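Local coordinates for protein cryptochrome DASH, chloroplastic/mitochondrial (Arabidopsis thaliana, PDB 2IJG) that repairs cyclobutane pyrimidine dimers in single-stranded DNA as a photolyase carrying FAD and a folate antenna, binds DNA without sequence specificity and may act as a photoreceptor, at residues W46-L51 and V140-E145; Y73-R78 and I119-P124; G114-I119 and D225-V230; F135-V140 and N166-E171. All blocks are in the same frame, centred on the assembly; numbering follows the deposited sequence.

Contact 1: residues W46-L51 and V140-E145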
loop_
_atom_site.group_PDB
_atom_site.type_symbol
_atom_site.label_atom_id
_atom_site.label_comp_id
_atom_site.label_asym_id
_atom_site.label_seq_id
_atom_site.Cartn_x
_atom_site.Cartn_y
_atom_site.Cartn_z
ATOM N N TRP A 46 -2.083 -16.022 11.510
ATOM C CA TRP A 46 -2.110 -15.970 10.049
ATOM C C TRP A 46 -1.904 -14.518 9.611
ATOM O O TRP A 46 -2.762 -13.673 9.842
ATOM C CB TRP A 46 -3.460 -16.532 9.587
ATOM C CG TRP A 46 -3.841 -16.281 8.177
ATOM C CD1 TRP A 46 -3.022 -16.282 7.084
ATOM C CD2 TRP A 46 -5.168 -16.066 7.687
ATOM N NE1 TRP A 46 -3.760 -16.081 5.940
ATOM C CE2 TRP A 46 -5.081 -15.945 6.283
ATOM C CE3 TRP A 46 -6.425 -15.964 8.302
ATOM C CZ2 TRP A 46 -6.204 -15.726 5.479
ATOM C CZ3 TRP A 46 -7.542 -15.748 7.505
ATOM C CH2 TRP A 46 -7.422 -15.631 6.106
ATOM N N PHE A 47 -0.773 -14.232 8.967
ATOM C CA PHE A 47 -0.456 -12.859 8.575
ATOM C C PHE A 47 -1.246 -12.089 7.502
ATOM O O PHE A 47 -2.033 -11.217 7.847
ATOM C CB PHE A 47 1.047 -12.746 8.310
ATOM C CG PHE A 47 1.850 -12.515 9.562
ATOM C CD1 PHE A 47 2.337 -13.587 10.308
ATOM C CD2 PHE A 47 2.060 -11.220 10.033
ATOM C CE1 PHE A 47 3.017 -13.371 11.502
ATOM C CE2 PHE A 47 2.738 -10.992 11.227
ATOM C CZ PHE A 47 3.219 -12.071 11.965
ATOM N N ARG A 48 -1.034 -12.344 6.222
ATOM C CA ARG A 48 -1.799 -11.623 5.188
ATOM C C ARG A 48 -1.843 -10.075 5.290
ATOM O O ARG A 48 -2.750 -9.519 5.896
ATOM C CB ARG A 48 -3.252 -12.162 5.156
ATOM C CG ARG A 48 -4.144 -11.675 6.304
ATOM C CD ARG A 48 -5.485 -12.403 6.442
ATOM N NE ARG A 48 -6.331 -12.323 5.255
ATOM C CZ ARG A 48 -7.600 -11.922 5.260
ATOM N NH1 ARG A 48 -8.183 -11.543 6.391
ATOM N NH2 ARG A 48 -8.303 -11.935 4.136
ATOM N N ASN A 49 -0.876 -9.382 4.696
ATOM C CA ASN A 49 -0.835 -7.901 4.693
ATOM C C ASN A 49 -0.697 -7.080 5.981
ATOM O O ASN A 49 -1.113 -5.915 6.037
ATOM C CB ASN A 49 -2.018 -7.344 3.893
ATOM C CG ASN A 49 -1.844 -7.542 2.402
ATOM O OD1 ASN A 49 -0.866 -7.078 1.815
ATOM N ND2 ASN A 49 -2.784 -8.239 1.782
ATOM N N ASP A 50 -0.099 -7.673 7.005
ATOM C CA ASP A 50 0.136 -6.987 8.274
ATOM C C ASP A 50 1.480 -7.554 8.716
ATOM O O ASP A 50 1.661 -7.976 9.861
ATOM C CB ASP A 50 -0.979 -7.314 9.282
ATOM C CG ASP A 50 -1.165 -8.808 9.495
ATOM O OD1 ASP A 50 -0.648 -9.597 8.676
ATOM O OD2 ASP A 50 -1.839 -9.193 10.476
ATOM N N LEU A 51 2.409 -7.543 7.761
ATOM C CA LEU A 51 3.758 -8.083 7.909
ATOM C C LEU A 51 4.665 -7.243 8.790
ATOM O O LEU A 51 5.620 -6.619 8.319
ATOM C CB LEU A 51 4.378 -8.251 6.521
ATOM C CG LEU A 51 3.402 -8.854 5.497
ATOM C CD1 LEU A 51 4.106 -9.059 4.159
ATOM C CD2 LEU A 51 2.857 -10.175 6.024
ATOM N N VAL A 140 -7.156 -19.152 15.526
ATOM C CA VAL A 140 -6.377 -18.656 14.404
ATOM C C VAL A 140 -6.636 -17.160 14.388
ATOM O O VAL A 140 -7.761 -16.727 14.127
ATOM C CB VAL A 140 -6.835 -19.252 13.058
ATOM C CG1 VAL A 140 -6.163 -18.507 11.912
ATOM C CG2 VAL A 140 -6.482 -20.726 12.990
ATOM N N PHE A 141 -5.607 -16.379 14.707
ATOM C CA PHE A 141 -5.716 -14.923 14.712
ATOM C C PHE A 141 -5.250 -14.339 13.384
ATOM O O PHE A 141 -4.399 -14.914 12.707
ATOM C CB PHE A 141 -4.878 -14.307 15.839
ATOM C CG PHE A 141 -5.511 -14.412 17.196
ATOM C CD1 PHE A 141 -5.344 -15.552 17.975
ATOM C CD2 PHE A 141 -6.290 -13.370 17.690
ATOM C CE1 PHE A 141 -5.941 -15.652 19.225
ATOM C CE2 PHE A 141 -6.896 -13.461 18.942
ATOM C CZ PHE A 141 -6.719 -14.605 19.710
ATOM N N ALA A 142 -5.810 -13.186 13.028
ATOM C CA ALA A 142 -5.468 -12.496 11.786
ATOM C C ALA A 142 -6.251 -11.195 11.746
ATOM O O ALA A 142 -7.206 -11.023 12.503
ATOM C CB ALA A 142 -5.836 -13.359 10.579
ATOM N N HIS A 143 -5.850 -10.279 10.870
ATOM C CA HIS A 143 -6.558 -9.011 10.752
ATOM C C HIS A 143 -7.745 -9.137 9.805
ATOM O O HIS A 143 -7.719 -9.912 8.847
ATOM C CB HIS A 143 -5.626 -7.902 10.252
ATOM C CG HIS A 143 -4.796 -7.273 11.329
ATOM N ND1 HIS A 143 -3.483 -7.624 11.561
ATOM C CD2 HIS A 143 -5.096 -6.317 12.241
ATOM C CE1 HIS A 143 -3.010 -6.911 12.567
ATOM N NE2 HIS A 143 -3.967 -6.109 12.997
ATOM N N LYS A 144 -8.787 -8.370 10.095
ATOM C CA LYS A 144 -9.999 -8.351 9.290
ATOM C C LYS A 144 -9.754 -7.517 8.032
ATOM O O LYS A 144 -9.173 -6.434 8.106
ATOM C CB LYS A 144 -11.141 -7.722 10.094
ATOM C CG LYS A 144 -12.472 -7.625 9.356
ATOM C CD LYS A 144 -13.233 -8.940 9.407
ATOM C CE LYS A 144 -14.517 -8.875 8.593
ATOM N NZ LYS A 144 -14.217 -8.720 7.142
ATOM N N GLU A 145 -10.184 -8.028 6.883
ATOM C CA GLU A 145 -10.037 -7.310 5.622
ATOM C C GLU A 145 -11.414 -6.772 5.232
ATOM O O GLU A 145 -12.409 -7.108 5.875
ATOM C CB GLU A 145 -9.492 -8.239 4.543
ATOM C CG GLU A 145 -8.017 -8.553 4.710
ATOM C CD GLU A 145 -7.151 -7.347 4.424
ATOM O OE1 GLU A 145 -5.914 -7.441 4.591
ATOM O OE2 GLU A 145 -7.715 -6.304 4.026
HETATM O O HOH W 1 -4.122 -7.715 6.729
#
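Arg48 carries its CG between the backbone N and the carbonyl carbon (chi1 76°) and kinks again at chi3, which swings the guanidinium across to the carbonyl of His143 and the side chain of Glu145. The site lies where the central strand 42-46 of the parallel, Rossmann-like sheet of the photolyase alpha/beta domain gives way to a loop beside strand 137-143. Trp46 N donates to Phe141 O at 2.8 Å, the one hydrogen bond here that joins backbone to backbone. The methyl CB of Ala142 meets the indole obliquely, 3.5 Å from Trp46 CE3. The guanidinium of Arg48 is sandwiched, with Glu145 CG over one face and Trp46 CH2 over the other. At its edge Arg48 NH1 makes a weak bond to His143 O (3.0 Å), while Glu154 of helix 148-163 supplies its salt bridge. The carboxylate of Glu145, turned nearly perpendicular to that guanidinium, instead pairs with Arg334, and its OE1 accepts from a water, 2.8 Å away, that also donates to Arg48 O. The loop lies near the folate: the side chain of Asn49 is about 7 Å from the bound methenyltetrahydrofolate. Asp50 and His143 close the far end, where His143 ND1 donates, in its own ring plane, to Asp50 OD2, 2.5 Å away.

Contact 2: residues Y73-R78 and I119-P124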
loop_
_atom_site.group_PDB
_atom_site.type_symbol
_atom_site.label_atom_id
_atom_site.label_comp_id
_atom_site.label_asym_id
_atom_site.label_seq_id
_atom_site.Cartn_x
_atom_site.Cartn_y
_atom_site.Cartn_z
ATOM N N TYR A 73 2.408 -17.795 7.144
ATOM C CA TYR A 73 2.129 -16.983 5.974
ATOM C C TYR A 73 1.871 -17.938 4.821
ATOM O O TYR A 73 2.694 -18.810 4.530
ATOM C CB TYR A 73 3.290 -16.067 5.594
ATOM C CG TYR A 73 2.925 -15.220 4.392
ATOM C CD1 TYR A 73 2.135 -14.080 4.538
ATOM C CD2 TYR A 73 3.283 -15.611 3.100
ATOM C CE1 TYR A 73 1.706 -13.352 3.430
ATOM C CE2 TYR A 73 2.854 -14.892 1.984
ATOM C CZ TYR A 73 2.065 -13.766 2.156
ATOM O OH TYR A 73 1.622 -13.058 1.057
ATOM N N CYS A 74 0.728 -17.776 4.168
ATOM C CA CYS A 74 0.373 -18.632 3.048
ATOM C C CYS A 74 0.538 -17.868 1.745
ATOM O O CYS A 74 -0.044 -16.796 1.575
ATOM C CB CYS A 74 -1.084 -19.095 3.168
ATOM S SG CYS A 74 -1.522 -19.905 4.728
ATOM N N LEU A 75 1.346 -18.410 0.839
ATOM C CA LEU A 75 1.546 -17.796 -0.468
ATOM C C LEU A 75 0.375 -18.269 -1.315
ATOM O O LEU A 75 0.386 -19.369 -1.862
ATOM C CB LEU A 75 2.867 -18.251 -1.089
ATOM C CG LEU A 75 4.091 -17.454 -0.633
ATOM C CD1 LEU A 75 5.352 -18.222 -0.968
ATOM C CD2 LEU A 75 4.094 -16.074 -1.300
ATOM N N ASP A 76 -0.644 -17.425 -1.399
ATOM C CA ASP A 76 -1.855 -17.741 -2.135
ATOM C C ASP A 76 -1.630 -17.737 -3.642
ATOM O O ASP A 76 -1.237 -16.727 -4.224
ATOM C CB ASP A 76 -2.951 -16.742 -1.741
ATOM C CG ASP A 76 -4.343 -17.221 -2.105
ATOM O OD1 ASP A 76 -5.294 -16.865 -1.373
ATOM O OD2 ASP A 76 -4.488 -17.941 -3.121
ATOM N N PRO A 77 -1.877 -18.881 -4.295
ATOM C CA PRO A 77 -1.703 -19.028 -5.746
ATOM C C PRO A 77 -2.495 -17.969 -6.504
ATOM O O PRO A 77 -2.049 -17.453 -7.529
ATOM C CB PRO A 77 -2.242 -20.431 -6.023
ATOM C CG PRO A 77 -2.031 -21.149 -4.723
ATOM C CD PRO A 77 -2.423 -20.114 -3.704
ATOM N N ARG A 78 -3.677 -17.658 -5.985
ATOM C CA ARG A 78 -4.555 -16.676 -6.597
ATOM C C ARG A 78 -3.892 -15.304 -6.716
ATOM O O ARG A 78 -4.210 -14.529 -7.625
ATOM C CB ARG A 78 -5.861 -16.599 -5.793
ATOM C CG ARG A 78 -6.728 -17.856 -5.964
ATOM C CD ARG A 78 -7.818 -18.000 -4.907
ATOM N NE ARG A 78 -7.263 -18.221 -3.574
ATOM C CZ ARG A 78 -7.964 -18.651 -2.527
ATOM N NH1 ARG A 78 -9.260 -18.915 -2.648
ATOM N NH2 ARG A 78 -7.363 -18.822 -1.357
ATOM N N ILE A 119 6.312 -20.760 6.262
ATOM C CA ILE A 119 5.946 -20.381 4.907
ATOM C C ILE A 119 5.376 -21.582 4.163
ATOM O O ILE A 119 6.026 -22.621 4.046
ATOM C CB ILE A 119 7.165 -19.862 4.124
ATOM C CG1 ILE A 119 7.829 -18.711 4.885
ATOM C CG2 ILE A 119 6.736 -19.422 2.732
ATOM C CD1 ILE A 119 6.934 -17.519 5.115
ATOM N N ARG A 120 4.155 -21.433 3.662
ATOM C CA ARG A 120 3.488 -22.494 2.919
ATOM C C ARG A 120 2.877 -21.930 1.645
ATOM O O ARG A 120 2.392 -20.799 1.626
ATOM C CB ARG A 120 2.382 -23.130 3.771
ATOM C CG ARG A 120 2.867 -24.101 4.843
ATOM C CD ARG A 120 3.527 -25.322 4.217
ATOM N NE ARG A 120 3.893 -26.327 5.213
ATOM C CZ ARG A 120 3.015 -27.042 5.913
ATOM N NH1 ARG A 120 1.708 -26.866 5.728
ATOM N NH2 ARG A 120 3.445 -27.941 6.796
ATOM N N SER A 121 2.909 -22.717 0.578
ATOM C CA SER A 121 2.334 -22.297 -0.691
ATOM C C SER A 121 0.992 -22.990 -0.835
ATOM O O SER A 121 0.913 -24.219 -0.797
ATOM C CB SER A 121 3.243 -22.690 -1.856
ATOM O OG SER A 121 4.477 -22.005 -1.782
ATOM N N GLY A 122 -0.065 -22.201 -0.989
ATOM C CA GLY A 122 -1.389 -22.775 -1.127
ATOM C C GLY A 122 -2.465 -21.843 -0.612
ATOM O O GLY A 122 -2.174 -20.737 -0.156
ATOM N N LYS A 123 -3.712 -22.294 -0.683
ATOM C CA LYS A 123 -4.843 -21.496 -0.229
ATOM C C LYS A 123 -5.024 -21.588 1.286
ATOM O O LYS A 123 -5.004 -22.676 1.860
ATOM C CB LYS A 123 -6.116 -21.956 -0.945
ATOM C CG LYS A 123 -6.019 -21.840 -2.460
ATOM C CD LYS A 123 -7.285 -22.301 -3.164
ATOM C CE LYS A 123 -7.190 -22.034 -4.664
ATOM N NZ LYS A 123 -8.424 -22.430 -5.399
ATOM N N PRO A 124 -5.203 -20.435 1.951
ATOM C CA PRO A 124 -5.387 -20.391 3.403
ATOM C C PRO A 124 -6.487 -21.323 3.898
ATOM O O PRO A 124 -6.334 -21.961 4.938
ATOM C CB PRO A 124 -5.709 -18.921 3.660
ATOM C CG PRO A 124 -4.925 -18.226 2.608
ATOM C CD PRO A 124 -5.206 -19.076 1.387
#
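Arg78 and Lys123 cross at about a right angle, the extended lysine chain running over one face of the guanidinium so that Lys123 CB comes within 3.4 Å of Arg78 NH2. Pro124 CD meets the same guanidinium at its edge and also lies 3.5 Å from Asp76 OD1. Arg78 is held in this attitude by Asp76, which it grips side-on: Arg78 NE reaches the syn lone pair of Asp76 OD2 at 2.8 Å, and Arg78 NH2 reaches OD1 from a tilted approach. Asp76 OD2 also accepts from the backbone N of Arg78 in an Asx turn, so OD2 takes two donors, one from the turn and one from the side chain. Arg78 NH1 and the ammonium Lys123 NZ are like charges 4.5 Å apart, but Glu125 makes a salt bridge to Arg78 NH1, which would probably ease the repulsion. These groups follow the C-terminal ends of a parallel strand pair of the Rossmann-like sheet, joined by a beta-alpha-beta crossover through helix 93-112. Arg120 N bonds to Tyr73 O, Leu75 N to Arg120 O (2.7 Å), and Gly122 N to Leu75 O. On one face Leu75 crosses Ile119 obliquely, with Leu75 CD1 4.1 Å from Ile119 CG2, while Tyr73 CB touches Ile119 CD1. On the other, Cys74 CB packs 4.0 Å from Pro124 CG, in the first turn of helix 124-134, whose N-cap position is held by Lys123.

Contact 3: residues G114-I119 and D225-V230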
loop_
_atom_site.group_PDB
_atom_site.type_symbol
_atom_site.label_atom_id
_atom_site.label_comp_id
_atom_site.label_asym_id
_atom_site.label_seq_id
_atom_site.Cartn_x
_atom_site.Cartn_y
_atom_site.Cartn_z
ATOM N N GLY A 114 11.949 -14.794 19.626
ATOM C CA GLY A 114 11.719 -16.169 20.029
ATOM C C GLY A 114 10.706 -16.940 19.209
ATOM O O GLY A 114 10.325 -18.049 19.575
ATOM N N LEU A 115 10.258 -16.361 18.103
ATOM C CA LEU A 115 9.288 -17.035 17.247
ATOM C C LEU A 115 9.949 -17.387 15.918
ATOM O O LEU A 115 11.170 -17.476 15.837
ATOM C CB LEU A 115 8.067 -16.136 17.027
ATOM C CG LEU A 115 7.228 -15.861 18.285
ATOM C CD1 LEU A 115 6.111 -14.872 17.965
ATOM C CD2 LEU A 115 6.643 -17.176 18.810
ATOM N N ASN A 116 9.143 -17.601 14.886
ATOM C CA ASN A 116 9.656 -17.939 13.561
ATOM C C ASN A 116 8.510 -17.681 12.588
ATOM O O ASN A 116 7.512 -17.077 12.966
ATOM C CB ASN A 116 10.066 -19.418 13.507
ATOM C CG ASN A 116 11.098 -19.697 12.431
ATOM O OD1 ASN A 116 10.979 -19.226 11.302
ATOM N ND2 ASN A 116 12.117 -20.476 12.777
ATOM N N LEU A 117 8.643 -18.122 11.342
ATOM C CA LEU A 117 7.576 -17.910 10.372
ATOM C C LEU A 117 7.444 -19.095 9.433
ATOM O O LEU A 117 8.348 -19.381 8.654
ATOM C CB LEU A 117 7.825 -16.636 9.556
ATOM C CG LEU A 117 6.776 -16.308 8.482
ATOM C CD1 LEU A 117 5.421 -16.034 9.144
ATOM C CD2 LEU A 117 7.229 -15.103 7.670
ATOM N N LEU A 118 6.309 -19.780 9.514
ATOM C CA LEU A 118 6.045 -20.929 8.663
ATOM C C LEU A 118 5.541 -20.463 7.302
ATOM O O LEU A 118 4.478 -19.844 7.198
ATOM C CB LEU A 118 5.003 -21.848 9.308
ATOM C CG LEU A 118 4.486 -22.987 8.421
ATOM C CD1 LEU A 118 5.647 -23.860 7.955
ATOM C CD2 LEU A 118 3.480 -23.812 9.191
ATOM N N ILE A 119 6.312 -20.760 6.262
ATOM C CA ILE A 119 5.946 -20.381 4.907
ATOM C C ILE A 119 5.376 -21.582 4.163
ATOM O O ILE A 119 6.026 -22.621 4.046
ATOM C CB ILE A 119 7.165 -19.862 4.124
ATOM C CG1 ILE A 119 7.829 -18.711 4.885
ATOM C CG2 ILE A 119 6.736 -19.422 2.732
ATOM C CD1 ILE A 119 6.934 -17.519 5.115
ATOM N N ASP A 225 8.851 -29.362 12.208
ATOM C CA ASP A 225 10.080 -29.883 11.621
ATOM C C ASP A 225 10.494 -29.241 10.298
ATOM O O ASP A 225 11.528 -29.598 9.737
ATOM C CB ASP A 225 10.006 -31.411 11.461
ATOM C CG ASP A 225 8.619 -31.905 11.111
ATOM O OD1 ASP A 225 7.751 -31.930 12.010
ATOM O OD2 ASP A 225 8.394 -32.267 9.937
ATOM N N ASP A 226 9.703 -28.292 9.805
ATOM C CA ASP A 226 10.037 -27.615 8.553
ATOM C C ASP A 226 9.300 -26.291 8.411
ATOM O O ASP A 226 8.130 -26.257 8.034
ATOM C CB ASP A 226 9.706 -28.508 7.357
ATOM C CG ASP A 226 10.137 -27.896 6.034
ATOM O OD1 ASP A 226 9.810 -28.482 4.980
ATOM O OD2 ASP A 226 10.805 -26.835 6.045
ATOM N N TRP A 227 9.997 -25.202 8.707
ATOM C CA TRP A 227 9.409 -23.876 8.618
ATOM C C TRP A 227 9.295 -23.362 7.188
ATOM O O TRP A 227 8.815 -22.252 6.960
ATOM C CB TRP A 227 10.220 -22.883 9.449
ATOM C CG TRP A 227 10.160 -23.150 10.918
ATOM C CD1 TRP A 227 11.017 -23.922 11.651
ATOM C CD2 TRP A 227 9.171 -22.667 11.833
ATOM N NE1 TRP A 227 10.621 -23.948 12.968
ATOM C CE2 TRP A 227 9.491 -23.187 13.108
ATOM C CE3 TRP A 227 8.042 -21.848 11.700
ATOM C CZ2 TRP A 227 8.723 -22.911 14.245
ATOM C CZ3 TRP A 227 7.278 -21.575 12.828
ATOM C CH2 TRP A 227 7.624 -22.107 14.086
ATOM N N GLY A 228 9.725 -24.172 6.227
ATOM C CA GLY A 228 9.659 -23.755 4.838
ATOM C C GLY A 228 10.639 -22.629 4.563
ATOM O O GLY A 228 11.556 -22.392 5.346
ATOM N N ASP A 229 10.447 -21.921 3.457
ATOM C CA ASP A 229 11.346 -20.831 3.107
ATOM C C ASP A 229 10.685 -19.890 2.105
ATOM O O ASP A 229 9.671 -20.230 1.493
ATOM C CB ASP A 229 12.639 -21.416 2.519
ATOM C CG ASP A 229 13.784 -20.420 2.494
ATOM O OD1 ASP A 229 13.720 -19.403 3.220
ATOM O OD2 ASP A 229 14.764 -20.667 1.758
ATOM N N VAL A 230 11.257 -18.703 1.952
ATOM C CA VAL A 230 10.740 -17.713 1.016
ATOM C C VAL A 230 11.198 -18.114 -0.392
ATOM O O VAL A 230 12.394 -18.229 -0.641
ATOM C CB VAL A 230 11.287 -16.309 1.362
ATOM C CG1 VAL A 230 10.664 -15.258 0.456
ATOM C CG2 VAL A 230 10.994 -15.991 2.826
HETATM O O HOH W 2 11.085 -19.887 7.220
#
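Ile119 N donates to Trp227 O at 3.0 Å, the one backbone bond between two segments whose touching parts run 73° apart, so the loop crosses the strand rather than pairing along it. Asn116 and Trp227 stack flat, amide and indole planes only 6° apart, with Asn116 CB directly over the six-membered ring, 3.5 Å from its centroid in a CH-pi contact. The amide is kept from turning by its own backbone: Asn116 OD1 accepts from Leu117 N (2.6 Å) in the carbonyl plane. Leu118 N meets the indole edge, while Leu118 CB lies 3.9 Å from Trp227 CE3. Trp227 sits inside an Asx turn in which Asp226 OD2 accepts from Gly228 N; farther on, Asp229 O comes to 3.3 Å from Ile119 CG2. With an alanine at Trp227, the amide of Asn116 would probably lose the surface it lies against and a gap would open beside Leu118. The loop thus lies across the start of edge strand 118-121. Trp227 also touches Leu70 of strand 68-75, and on the side of helix 93-112 Arg107 packs against Asn116 and forms a salt bridge with Asp229.

Contact 4: residues F135-V140 and N166-E171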
loop_
_atom_site.group_PDB
_atom_site.type_symbol
_atom_site.label_atom_id
_atom_site.label_comp_id
_atom_site.label_asym_id
_atom_site.label_seq_id
_atom_site.Cartn_x
_atom_site.Cartn_y
_atom_site.Cartn_z
ATOM N N PHE A 135 -1.565 -29.161 15.127
ATOM C CA PHE A 135 -0.984 -28.629 16.351
ATOM C C PHE A 135 -2.021 -28.409 17.440
ATOM O O PHE A 135 -1.710 -27.853 18.495
ATOM C CB PHE A 135 -0.246 -27.317 16.069
ATOM C CG PHE A 135 0.925 -27.470 15.141
ATOM C CD1 PHE A 135 0.736 -27.567 13.767
ATOM C CD2 PHE A 135 2.220 -27.546 15.645
ATOM C CE1 PHE A 135 1.820 -27.738 12.907
ATOM C CE2 PHE A 135 3.310 -27.717 14.793
ATOM C CZ PHE A 135 3.110 -27.813 13.423
ATOM N N GLY A 136 -3.249 -28.851 17.185
ATOM C CA GLY A 136 -4.308 -28.687 18.162
ATOM C C GLY A 136 -4.485 -27.235 18.559
ATOM O O GLY A 136 -4.599 -26.916 19.742
ATOM N N ALA A 137 -4.513 -26.353 17.566
ATOM C CA ALA A 137 -4.666 -24.924 17.810
ATOM C C ALA A 137 -6.066 -24.565 18.293
ATOM O O ALA A 137 -7.064 -25.029 17.744
ATOM C CB ALA A 137 -4.336 -24.142 16.544
ATOM N N ARG A 138 -6.128 -23.732 19.326
ATOM C CA ARG A 138 -7.401 -23.298 19.880
ATOM C C ARG A 138 -7.997 -22.201 19.012
ATOM O O ARG A 138 -9.213 -22.089 18.878
ATOM C CB ARG A 138 -7.215 -22.756 21.301
ATOM C CG ARG A 138 -6.977 -23.823 22.357
ATOM C CD ARG A 138 -6.920 -23.218 23.754
ATOM N NE ARG A 138 -6.980 -24.247 24.788
ATOM C CZ ARG A 138 -6.920 -24.005 26.094
ATOM N NH1 ARG A 138 -6.795 -22.760 26.538
ATOM N NH2 ARG A 138 -6.991 -25.008 26.958
ATOM N N THR A 139 -7.129 -21.396 18.414
ATOM C CA THR A 139 -7.585 -20.295 17.590
ATOM C C THR A 139 -6.637 -19.938 16.458
ATOM O O THR A 139 -5.481 -20.364 16.422
ATOM C CB THR A 139 -7.760 -19.036 18.437
ATOM O OG1 THR A 139 -6.530 -18.759 19.119
ATOM C CG2 THR A 139 -8.872 -19.220 19.458
ATOM N N VAL A 140 -7.156 -19.152 15.526
ATOM C CA VAL A 140 -6.377 -18.656 14.404
ATOM C C VAL A 140 -6.636 -17.160 14.388
ATOM O O VAL A 140 -7.761 -16.727 14.127
ATOM C CB VAL A 140 -6.835 -19.252 13.058
ATOM C CG1 VAL A 140 -6.163 -18.507 11.912
ATOM C CG2 VAL A 140 -6.482 -20.726 12.990
ATOM N N ASN A 166 -14.238 -28.738 14.456
ATOM C CA ASN A 166 -14.821 -27.479 14.908
ATOM C C ASN A 166 -14.356 -27.145 16.324
ATOM O O ASN A 166 -15.165 -26.833 17.201
ATOM C CB ASN A 166 -16.347 -27.568 14.884
ATOM C CG ASN A 166 -17.012 -26.276 15.322
ATOM O OD1 ASN A 166 -18.194 -26.261 15.672
ATOM N ND2 ASN A 166 -16.255 -25.182 15.297
ATOM N N SER A 167 -13.050 -27.212 16.547
ATOM C CA SER A 167 -12.498 -26.916 17.859
ATOM C C SER A 167 -11.541 -25.731 17.795
ATOM O O SER A 167 -10.908 -25.374 18.789
ATOM C CB SER A 167 -11.773 -28.146 18.401
ATOM O OG SER A 167 -12.654 -29.256 18.458
ATOM N N THR A 168 -11.441 -25.126 16.615
ATOM C CA THR A 168 -10.567 -23.979 16.412
ATOM C C THR A 168 -11.386 -22.799 15.903
ATOM O O THR A 168 -12.086 -22.911 14.899
ATOM C CB THR A 168 -9.465 -24.295 15.381
ATOM O OG1 THR A 168 -8.746 -25.464 15.794
ATOM C CG2 THR A 168 -8.496 -23.128 15.263
ATOM N N LYS A 169 -11.297 -21.670 16.598
ATOM C CA LYS A 169 -12.034 -20.474 16.206
ATOM C C LYS A 169 -11.185 -19.459 15.445
ATOM O O LYS A 169 -10.018 -19.240 15.770
ATOM C CB LYS A 169 -12.630 -19.786 17.435
ATOM C CG LYS A 169 -14.034 -20.244 17.809
ATOM C CD LYS A 169 -14.695 -19.218 18.730
ATOM C CE LYS A 169 -16.174 -19.510 18.947
ATOM N NZ LYS A 169 -16.848 -18.428 19.730
ATOM N N LEU A 170 -11.786 -18.846 14.430
ATOM C CA LEU A 170 -11.112 -17.826 13.632
ATOM C C LEU A 170 -11.376 -16.512 14.363
ATOM O O LEU A 170 -12.526 -16.153 14.604
ATOM C CB LEU A 170 -11.721 -17.754 12.229
ATOM C CG LEU A 170 -10.882 -17.280 11.032
ATOM C CD1 LEU A 170 -11.775 -16.442 10.129
ATOM C CD2 LEU A 170 -9.668 -16.471 11.466
ATOM N N GLU A 171 -10.316 -15.802 14.729
ATOM C CA GLU A 171 -10.467 -14.532 15.434
ATOM C C GLU A 171 -9.934 -13.395 14.568
ATOM O O GLU A 171 -8.724 -13.197 14.475
ATOM C CB GLU A 171 -9.694 -14.569 16.753
ATOM C CG GLU A 171 -10.060 -15.722 17.664
ATOM C CD GLU A 171 -11.411 -15.542 18.330
ATOM O OE1 GLU A 171 -11.792 -16.426 19.125
ATOM O OE2 GLU A 171 -12.091 -14.524 18.070
#
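Thr168 OG1 donates to Ala137 O at 2.6 Å, a short side-chain bond set just ahead of the strand pairing. The hydroxyl lies beside its own backbone N (chi1 -55°), which turns CG2 inward to touch Val140 CG2 at 3.9 Å. A valine in place of Thr168 would probably leave Ala137 O without its hydroxyl partner. From here the backbones run in step: Lys169 N bonds to Arg138 O, Val140 N to Lys169 O, and Glu171 N to Val140 O (2.8 Å), the last in an almost straight line. This is parallel pairing in the Rossmann-like sheet of the photolyase alpha/beta domain, with strand 169-173 outermost and helix 148-163 forming the beta-alpha-beta crossover from strand 137-143. The side chains divide between the two faces. On one, Val140 and Leu170 cross at a slant, Val140 CG1 lying 4.1 Å from Leu170 CD2; helix 148-163 covers this face, packing Val157 and Leu161 on Leu170. On the other, Thr139 CG2 comes to 4.1 Å from Glu171 OE1, the glutamate chain, bent at chi2, passing beside the threonine. Thr139 is itself positioned from the next strand inward, since its OG1 shares a hydrogen bond with Thr43 OG1. Behind Ala137, a Schellman motif with Gly136 at C-prime ends helix 124-134 and leads the chain on toward the strand; Ala137 and Val140 both touch Ile44.

All four contacts reach one parallel sheet, in the strand order 118-121, 68-75, 42-46, 137-143, 169-173. Contact 1 is the buried one, in the middle near the cofactors, and it mixes a buried histidine-carboxylate bond with a guanidinium held between Glu145 CG and the Trp46 ring. Contacts 2, 3 and 4 are partly buried. Contacts 2 and 4 pair the two outermost strands with their inner neighbours by regular backbone bonds, contact 2 adding a charged turn and contact 4 a threonine hydroxyl. Contact 3 shares Ile119 with contact 2 but laps a loop over that edge, relying on amide-indole stacking. Contacts 1 and 4 share Val140; Trp46 of contact 1 packs on Pro124 of contact 2.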